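Local coordinates for protein glutamate receptor 1 (Adineta vaga, PDB 4IO5) that binds amino acids such as L-glutamate in its extracellular clamshell domain and probably couples this to opening of a ligand-gated ion channel, at residues A[133-138]-A[176-181]; A[91-96]-A[211-216]. All coordinates share one frame; numbering follows the deposited sequence.

Contact 1 (A[133-138]-A[176-181]); sequences IGIRIG and VSFMDI. With ALA (alanine), chain C.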
ATOM      1  N   ILE A 133      28.836  -4.426   5.182  1.00 30.78           N
ATOM      2  CA  ILE A 133      27.448  -4.027   5.104  1.00 27.97           C
ATOM      3  C   ILE A 133      26.960  -3.669   6.504  1.00 28.00           C
ATOM      4  O   ILE A 133      26.886  -4.528   7.368  1.00 27.19           O
ATOM      5  CB  ILE A 133      26.633  -5.193   4.533  1.00 30.49           C
ATOM      6  CG1 ILE A 133      27.267  -5.680   3.221  1.00 35.50           C
ATOM      7  CG2 ILE A 133      25.190  -4.797   4.327  1.00 25.90           C
ATOM      8  CD1 ILE A 133      26.548  -6.830   2.553  1.00 31.17           C
ATOM      9  N   GLY A 134      26.634  -2.396   6.731  1.00 19.47           N
ATOM     10  CA  GLY A 134      26.081  -1.962   7.993  1.00 13.41           C
ATOM     11  C   GLY A 134      24.547  -2.070   7.986  1.00 16.56           C
ATOM     12  O   GLY A 134      23.857  -1.671   7.024  1.00 13.55           O
ATOM     13  N   ILE A 135      24.010  -2.635   9.054  1.00 15.10           N
ATOM     14  CA  ILE A 135      22.575  -2.871   9.145  1.00 13.43           C
ATOM     15  C   ILE A 135      22.068  -2.405  10.504  1.00 13.02           C
ATOM     16  O   ILE A 135      22.595  -2.783  11.514  1.00 12.03           O
ATOM     17  CB  ILE A 135      22.215  -4.357   8.977  1.00 17.54           C
ATOM     18  CG1 ILE A 135      22.596  -4.838   7.572  1.00 18.45           C
ATOM     19  CG2 ILE A 135      20.719  -4.574   9.218  1.00 27.12           C
ATOM     20  CD1 ILE A 135      21.748  -4.305   6.506  1.00 15.52           C
ATOM     21  N   ARG A 136      21.055  -1.551  10.514  1.00 11.69           N
ATOM     22  CA  ARG A 136      20.479  -1.082  11.772  1.00 10.93           C
ATOM     23  C   ARG A 136      19.625  -2.195  12.378  1.00 12.71           C
ATOM     24  O   ARG A 136      18.672  -2.678  11.766  1.00 10.55           O
ATOM     25  CB  ARG A 136      19.651   0.202  11.552  1.00 10.40           C
ATOM     26  CG  ARG A 136      20.484   1.456  11.429  1.00 13.87           C
ATOM     27  CD  ARG A 136      19.683   2.685  11.004  1.00 13.05           C
ATOM     28  NE  ARG A 136      19.379   2.616   9.568  1.00 19.49           N
ATOM     29  CZ  ARG A 136      18.171   2.710   9.023  1.00 17.03           C
ATOM     30  NH1 ARG A 136      17.074   2.908   9.774  1.00 13.51           N
ATOM     31  NH2 ARG A 136      18.070   2.622   7.693  1.00 16.76           N
ATOM     32  N   ILE A 137      19.970  -2.599  13.596  1.00 11.09           N
ATOM     33  CA  ILE A 137      19.266  -3.689  14.243  1.00 11.07           C
ATOM     34  C   ILE A 137      17.834  -3.266  14.559  1.00 11.83           C
ATOM     35  O   ILE A 137      17.567  -2.066  14.765  1.00 13.11           O
ATOM     36  CB  ILE A 137      19.991  -4.177  15.510  1.00 16.72           C
ATOM     37  CG1 ILE A 137      20.008  -3.104  16.585  1.00 38.95           C
ATOM     38  CG2 ILE A 137      21.434  -4.625  15.160  1.00 20.23           C
ATOM     39  CD1 ILE A 137      20.132  -3.696  17.967  1.00 54.95           C
ATOM     40  N   GLY A 138      16.917  -4.226  14.496  1.00 11.54           N
ATOM     41  CA  GLY A 138      15.510  -3.953  14.825  1.00 11.56           C
ATOM     42  C   GLY A 138      14.795  -3.144  13.771  1.00 13.51           C
ATOM     43  O   GLY A 138      13.858  -2.426  14.076  1.00 13.45           O
ATOM     44  N   VAL A 176      28.295   0.097   2.530  1.00 20.64           N
ATOM     45  CA  VAL A 176      26.882   0.295   2.253  1.00 18.91           C
ATOM     46  C   VAL A 176      26.009   0.098   3.487  1.00 15.70           C
ATOM     47  O   VAL A 176      26.418  -0.497   4.480  1.00 14.67           O
ATOM     48  CB  VAL A 176      26.338  -0.656   1.156  1.00 19.19           C
ATOM     49  CG1 VAL A 176      27.036  -0.435  -0.162  1.00 27.31           C
ATOM     50  CG2 VAL A 176      26.501  -2.133   1.578  1.00 29.13           C
ATOM     51  N   SER A 177      24.793   0.629   3.401  1.00 14.19           N
ATOM     52  CA  SER A 177      23.700   0.201   4.281  1.00 12.04           C
ATOM     53  C   SER A 177      22.390   0.227   3.483  1.00 12.05           C
ATOM     54  O   SER A 177      22.391   0.497   2.269  1.00 15.33           O
ATOM     55  CB  SER A 177      23.609   1.081   5.520  1.00 14.30           C
ATOM     56  OG  SER A 177      22.731   0.525   6.495  1.00 15.74           O
ATOM     57  N   PHE A 178      21.277  -0.095   4.144  1.00 13.05           N
ATOM     58  CA  PHE A 178      19.946  -0.052   3.521  1.00 12.09           C
ATOM     59  C   PHE A 178      19.111   1.022   4.208  1.00 19.57           C
ATOM     60  O   PHE A 178      19.207   1.233   5.418  1.00 13.46           O
ATOM     61  CB  PHE A 178      19.169  -1.371   3.717  1.00 13.35           C
ATOM     62  CG  PHE A 178      19.848  -2.611   3.168  1.00 19.26           C
ATOM     63  CD1 PHE A 178      20.752  -2.544   2.137  1.00 19.84           C
ATOM     64  CD2 PHE A 178      19.524  -3.860   3.683  1.00 20.54           C
ATOM     65  CE1 PHE A 178      21.352  -3.703   1.635  1.00 23.77           C
ATOM     66  CE2 PHE A 178      20.105  -5.006   3.195  1.00 21.65           C
ATOM     67  CZ  PHE A 178      21.011  -4.939   2.162  1.00 24.14           C
ATOM     68  N   MET A 179      18.224   1.645   3.457  1.00 14.05           N
ATOM     69  CA  MET A 179      17.436   2.720   4.019  1.00  9.19           C
ATOM     70  C   MET A 179      16.134   2.856   3.246  1.00  8.73           C
ATOM     71  O   MET A 179      16.121   2.755   2.018  1.00 15.58           O
ATOM     72  CB  MET A 179      18.191   4.037   3.965  1.00 11.83           C
ATOM     73  CG  MET A 179      17.611   5.126   4.786  1.00 17.39           C
ATOM     74  SD  MET A 179      18.770   6.541   4.936  1.00 15.54           S
ATOM     75  CE  MET A 179      17.706   7.600   5.862  1.00 15.97           C
ATOM     76  N   ASP A 180      15.043   3.103   3.971  1.00 10.33           N
ATOM     77  CA  ASP A 180      13.771   3.423   3.330  1.00  7.83           C
ATOM     78  C   ASP A 180      13.944   4.589   2.376  1.00 12.68           C
ATOM     79  O   ASP A 180      14.653   5.542   2.673  1.00  8.89           O
ATOM     80  CB  ASP A 180      12.701   3.841   4.348  1.00  7.38           C
ATOM     81  CG  ASP A 180      12.267   2.741   5.284  1.00 15.89           C
ATOM     82  OD1 ASP A 180      12.334   1.517   4.947  1.00 11.61           O
ATOM     83  OD2 ASP A 180      11.814   3.128   6.399  1.00 13.47           O
ATOM     84  N   ILE A 181      13.246   4.532   1.253  1.00 11.89           N
ATOM     85  CA  ILE A 181      13.469   5.471   0.168  1.00 13.69           C
ATOM     86  C   ILE A 181      13.083   6.921   0.487  1.00  8.01           C
ATOM     87  O   ILE A 181      13.778   7.863   0.038  1.00  9.74           O
ATOM     88  CB  ILE A 181      12.702   4.993  -1.085  1.00 18.47           C
ATOM     89  CG1 ILE A 181      13.084   5.816  -2.307  1.00 21.32           C
ATOM     90  CG2 ILE A 181      11.205   5.000  -0.827  1.00 16.31           C
ATOM     91  CD1 ILE A 181      12.501   5.247  -3.600  1.00 25.84           C
TER
HETATM   92  N   ALA C 301      10.754   1.621   8.403  1.00  6.38           N
HETATM   93  CA  ALA C 301      11.797   0.849   9.085  1.00  6.68           C
HETATM   94  C   ALA C 301      11.199  -0.115  10.072  1.00  9.13           C
HETATM   95  O   ALA C 301       9.988   0.004  10.387  1.00  9.23           O
HETATM   96  CB  ALA C 301      12.766   1.788   9.780  1.00 10.56           C
HETATM   97  OXT ALA C 301      11.879  -1.019  10.580  1.00  9.69           O
HETATM   98  O   HOH W   1      20.274  -0.279   7.996  1.00 13.88           O
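The parallel strands pair at I133 and V176, where G134 N donates to V176 O over 3.0 Å, nearly straight at 161°. Farther along, the chains diverge, and side chains and water take over the bonding. S177 OG, set anti to its own backbone N (chi1 -169°), reaches G134 O at 2.5 Å from above the carbonyl plane. The same hydroxyl accepts from a water, which in turn accepts from R136 N, so one small polar group knits both backbones across the gap. An alanine at S177 would probably cost G134 O this donor and the water its acceptor, cutting the water-mediated link between the strands although R136 N could still hold the water. R136 bends back at chi3 so that NH2 meets F178 O edge-on at 2.9 Å, a weak bond of 130°.

Apolar contacts line the other face. I133 and V176 lie side by side, CG1 to CG2 at 4.0 Å, and I135 CD1 rests against F178 CD2 at 3.6 Å, branched and aromatic bulk suiting a buried sheet face.

At the strand end D180 OD2 accepts from the amino N of the bound alanine at 2.7 Å, a carboxylate matched to an ammonium. Helix 120-125 packs on I133, V176 and F178, helix 162-170 on R136, S177 and M179, while strands 157-159 and 103-112 flank the pair within the mixed sheet.

Contact 2 (A[91-96]-A[211-216]); sequences ARREIV and TPKEWL. With ALA (alanine), chain C.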
ATOM      1  N   ALA A  91       6.257 -10.554  10.847  1.00 12.11           N
ATOM      2  CA  ALA A  91       6.681 -10.773  12.223  1.00 13.55           C
ATOM      3  C   ALA A  91       6.034  -9.769  13.199  1.00  9.30           C
ATOM      4  O   ALA A  91       5.611 -10.153  14.318  1.00 11.39           O
ATOM      5  CB  ALA A  91       8.173 -10.703  12.305  1.00 12.37           C
ATOM      6  N   ARG A  92       5.911  -8.497  12.801  1.00  9.68           N
ATOM      7  CA  ARG A  92       5.305  -7.526  13.703  1.00  9.08           C
ATOM      8  C   ARG A  92       3.793  -7.745  13.810  1.00  7.81           C
ATOM      9  O   ARG A  92       3.202  -7.580  14.866  1.00  6.77           O
ATOM     10  CB  ARG A  92       5.619  -6.102  13.257  1.00  8.35           C
ATOM     11  CG  ARG A  92       7.051  -5.725  13.426  1.00  9.18           C
ATOM     12  CD  ARG A  92       7.407  -4.455  12.612  1.00  9.35           C
ATOM     13  NE  ARG A  92       8.818  -4.156  12.792  1.00  9.85           N
ATOM     14  CZ  ARG A  92       9.422  -3.116  12.250  1.00  9.57           C
ATOM     15  NH1 ARG A  92       8.748  -2.291  11.471  1.00  8.43           N
ATOM     16  NH2 ARG A  92      10.707  -2.908  12.487  1.00  8.15           N
ATOM     17  N   ARG A  93       3.178  -8.160  12.709  1.00  9.74           N
ATOM     18  CA  ARG A  93       1.731  -8.381  12.668  1.00  9.93           C
ATOM     19  C   ARG A  93       1.301  -9.545  13.579  1.00  7.93           C
ATOM     20  O   ARG A  93       0.162  -9.612  14.017  1.00 10.58           O
ATOM     21  CB  ARG A  93       1.300  -8.666  11.236  1.00  8.13           C
ATOM     22  CG  ARG A  93      -0.209  -8.874  11.086  1.00  7.36           C
ATOM     23  CD  ARG A  93      -0.986  -7.581  11.301  1.00  6.25           C
ATOM     24  NE  ARG A  93      -2.427  -7.818  11.319  1.00  9.37           N
ATOM     25  CZ  ARG A  93      -3.126  -8.279  12.355  1.00 13.14           C
ATOM     26  NH1 ARG A  93      -2.556  -8.499  13.534  1.00 14.34           N
ATOM     27  NH2 ARG A  93      -4.455  -8.445  12.233  1.00 13.26           N
ATOM     28  N   GLU A  94       2.235 -10.434  13.918  1.00  8.26           N
ATOM     29  CA  GLU A  94       1.965 -11.469  14.919  1.00 12.05           C
ATOM     30  C   GLU A  94       1.630 -10.887  16.287  1.00 14.71           C
ATOM     31  O   GLU A  94       0.872 -11.506  17.020  1.00 13.41           O
ATOM     32  CB  GLU A  94       3.151 -12.437  15.060  1.00 11.35           C
ATOM     33  CG  GLU A  94       3.418 -13.291  13.847  1.00 17.19           C
ATOM     34  CD  GLU A  94       2.486 -14.514  13.723  1.00 29.04           C
ATOM     35  OE1 GLU A  94       1.506 -14.653  14.499  1.00 25.66           O
ATOM     36  OE2 GLU A  94       2.749 -15.339  12.824  1.00 29.68           O
ATOM     37  N   ILE A  95       2.165  -9.705  16.627  1.00 10.51           N
ATOM     38  CA  ILE A  95       2.042  -9.176  17.975  1.00  8.90           C
ATOM     39  C   ILE A  95       1.274  -7.860  18.105  1.00 12.76           C
ATOM     40  O   ILE A  95       0.892  -7.479  19.214  1.00 12.47           O
ATOM     41  CB  ILE A  95       3.413  -9.052  18.691  1.00 15.26           C
ATOM     42  CG1 ILE A  95       4.359  -8.108  17.938  1.00 12.30           C
ATOM     43  CG2 ILE A  95       4.009 -10.442  18.848  1.00 20.12           C
ATOM     44  CD1 ILE A  95       5.583  -7.648  18.780  1.00 17.38           C
ATOM     45  N   VAL A  96       1.078  -7.179  16.984  1.00 10.76           N
ATOM     46  CA  VAL A  96       0.300  -5.935  16.937  1.00  8.50           C
ATOM     47  C   VAL A  96      -0.517  -5.907  15.651  1.00  9.33           C
ATOM     48  O   VAL A  96      -0.284  -6.696  14.719  1.00  9.16           O
ATOM     49  CB  VAL A  96       1.197  -4.652  16.979  1.00  7.27           C
ATOM     50  CG1 VAL A  96       2.011  -4.561  18.278  1.00  8.23           C
ATOM     51  CG2 VAL A  96       2.103  -4.569  15.779  1.00  7.35           C
ATOM     52  N   THR A 211      -1.319  -0.419  16.161  1.00  6.66           N
ATOM     53  CA  THR A 211      -2.370  -0.436  17.158  1.00  8.00           C
ATOM     54  C   THR A 211      -2.340  -1.782  17.890  1.00 10.68           C
ATOM     55  O   THR A 211      -1.722  -2.727  17.442  1.00 11.80           O
ATOM     56  CB  THR A 211      -3.751  -0.237  16.538  1.00 10.80           C
ATOM     57  OG1 THR A 211      -4.218  -1.440  15.927  1.00 13.42           O
ATOM     58  CG2 THR A 211      -3.754   0.848  15.487  1.00 11.77           C
ATOM     59  N   PRO A 212      -3.062  -1.889  19.007  1.00 10.81           N
ATOM     60  CA  PRO A 212      -3.199  -3.216  19.581  1.00 11.73           C
ATOM     61  C   PRO A 212      -3.962  -4.167  18.663  1.00 10.33           C
ATOM     62  O   PRO A 212      -4.790  -3.745  17.868  1.00 10.67           O
ATOM     63  CB  PRO A 212      -4.020  -2.950  20.848  1.00 18.51           C
ATOM     64  CG  PRO A 212      -3.745  -1.515  21.168  1.00 13.71           C
ATOM     65  CD  PRO A 212      -3.683  -0.855  19.863  1.00 14.20           C
ATOM     66  N   LYS A 213      -3.714  -5.466  18.804  1.00 14.33           N
ATOM     67  CA  LYS A 213      -4.567  -6.428  18.137  1.00 13.64           C
ATOM     68  C   LYS A 213      -6.009  -6.348  18.618  1.00 16.65           C
ATOM     69  O   LYS A 213      -6.266  -6.056  19.772  1.00 17.75           O
ATOM     70  CB  LYS A 213      -4.029  -7.845  18.309  1.00 17.01           C
ATOM     71  CG  LYS A 213      -2.664  -8.039  17.650  1.00 16.56           C
ATOM     72  CD  LYS A 213      -2.271  -9.521  17.633  1.00 20.86           C
ATOM     73  CE  LYS A 213      -1.990 -10.001  19.027  1.00 18.26           C
ATOM     74  NZ  LYS A 213      -1.471 -11.389  18.985  1.00 20.46           N
ATOM     75  N   GLU A 214      -6.929  -6.621  17.703  1.00 15.33           N
ATOM     76  CA  GLU A 214      -8.372  -6.612  18.004  1.00 19.36           C
ATOM     77  C   GLU A 214      -8.836  -5.330  18.696  1.00 19.07           C
ATOM     78  O   GLU A 214      -9.607  -5.362  19.662  1.00 24.82           O
ATOM     79  CB  GLU A 214      -8.724  -7.847  18.837  1.00 21.28           C
ATOM     80  CG  GLU A 214      -8.351  -9.134  18.134  1.00 25.21           C
ATOM     81  CD  GLU A 214      -8.366 -10.333  19.057  1.00 33.90           C
ATOM     82  OE1 GLU A 214      -9.010 -10.272  20.116  1.00 36.73           O
ATOM     83  OE2 GLU A 214      -7.718 -11.337  18.728  1.00 29.84           O
ATOM     84  N   TRP A 215      -8.362  -4.194  18.201  1.00 13.85           N
ATOM     85  CA  TRP A 215      -8.551  -2.913  18.861  1.00 12.88           C
ATOM     86  C   TRP A 215      -9.957  -2.394  18.658  1.00 12.81           C
ATOM     87  O   TRP A 215     -10.448  -2.386  17.540  1.00 17.20           O
ATOM     88  CB  TRP A 215      -7.606  -1.896  18.226  1.00 15.72           C
ATOM     89  CG  TRP A 215      -7.367  -0.638  18.958  1.00 15.02           C
ATOM     90  CD1 TRP A 215      -7.256  -0.467  20.306  1.00 19.89           C
ATOM     91  CD2 TRP A 215      -7.180   0.655  18.372  1.00  9.33           C
ATOM     92  NE1 TRP A 215      -7.005   0.842  20.590  1.00 18.11           N
ATOM     93  CE2 TRP A 215      -6.952   1.554  19.423  1.00 13.69           C
ATOM     94  CE3 TRP A 215      -7.176   1.131  17.055  1.00 10.23           C
ATOM     95  CZ2 TRP A 215      -6.743   2.914  19.203  1.00 12.82           C
ATOM     96  CZ3 TRP A 215      -6.958   2.459  16.832  1.00 12.35           C
ATOM     97  CH2 TRP A 215      -6.734   3.347  17.904  1.00 10.45           C
ATOM     98  N   LEU A 216     -10.534  -1.858  19.730  1.00 17.59           N
ATOM     99  CA  LEU A 216     -11.903  -1.316  19.738  1.00 18.70           C
ATOM    100  C   LEU A 216     -12.096  -0.228  18.675  1.00 16.36           C
ATOM    101  O   LEU A 216     -13.165  -0.130  18.054  1.00 22.28           O
ATOM    102  CB  LEU A 216     -12.176  -0.737  21.125  1.00 25.37           C
ATOM    103  CG  LEU A 216     -13.559  -0.191  21.452  1.00 35.45           C
ATOM    104  CD1 LEU A 216     -14.577  -1.308  21.339  1.00 32.86           C
ATOM    105  CD2 LEU A 216     -13.551   0.430  22.860  1.00 34.40           C
TER
HETATM  106  N   ALA C 301      10.754   1.621   8.403  1.00  6.38           N
HETATM  107  CA  ALA C 301      11.797   0.849   9.085  1.00  6.68           C
HETATM  108  C   ALA C 301      11.199  -0.115  10.072  1.00  9.13           C
HETATM  109  O   ALA C 301       9.988   0.004  10.387  1.00  9.23           O
HETATM  110  CB  ALA C 301      12.766   1.788   9.780  1.00 10.56           C
HETATM  111  OXT ALA C 301      11.879  -1.019  10.580  1.00  9.69           O
HETATM  112  O   HOH W   2      -1.327  -6.084  20.412  1.00 13.86           O
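R93, E94 and V96 meet K213 and T211 across the contact, while R92, just ahead of them, turns to the ligand instead: its chain, extended from CG to NE, lays the guanidinium edge against the carboxylate of the bound alanine, NH1 to O at 2.8 Å (176°) and NH2 to OXT at 2.9 Å (155°). R93 crosses K213, its NH1 lying 4.1 Å from K213 CG, an aliphatic carbon that can sit beside a guanidinium group. The same NH1 turns back to V96 O at 3.1 Å, while R93 NE forms a salt bridge with D222 of the second subunit.

E94 offers its backbone: K213 NZ, brought round by a bend at chi3 (-69°), donates to E94 O at 3.1 Å, and the long flexible lysine suits this reach. The E94 carboxylate pairs with K219 of the second subunit. I95 O receives a water that also accepts from K213 N, bridging the two backbones. At V96, branched and buried, CB abuts T211 O at 3.5 Å, and the backbone carbon C lies 3.6 Å from K213 CG.

The paired bonds from arginine to the ligand carboxylate are the hallmark of the amino-acid site in ionotropic glutamate receptor ligand-binding domains, here on a helix end tied to the type II turn P212-W215.

In the fold
The centres of contacts 1 and 2 lie 25 Å apart, yet both reach the bound alanine. Along the chain 91-96 comes first, then 133-138 and 176-181, and 211-216 last, so contact 1 falls wholly between the two halves of contact 2. Strand 200-211, which runs into contact 2, belongs to the same mixed sheet as strands 133-136 and 176-180. The two contacts touch directly where G138 O packs on R92 NH2 at 3.6 Å. As in other receptors of this family, the ligand is gripped by two lobes, R92 reaching it from one and D180 from the other, which is consistent with clamshell closure around it. Contact 2 also adjoins the second subunit.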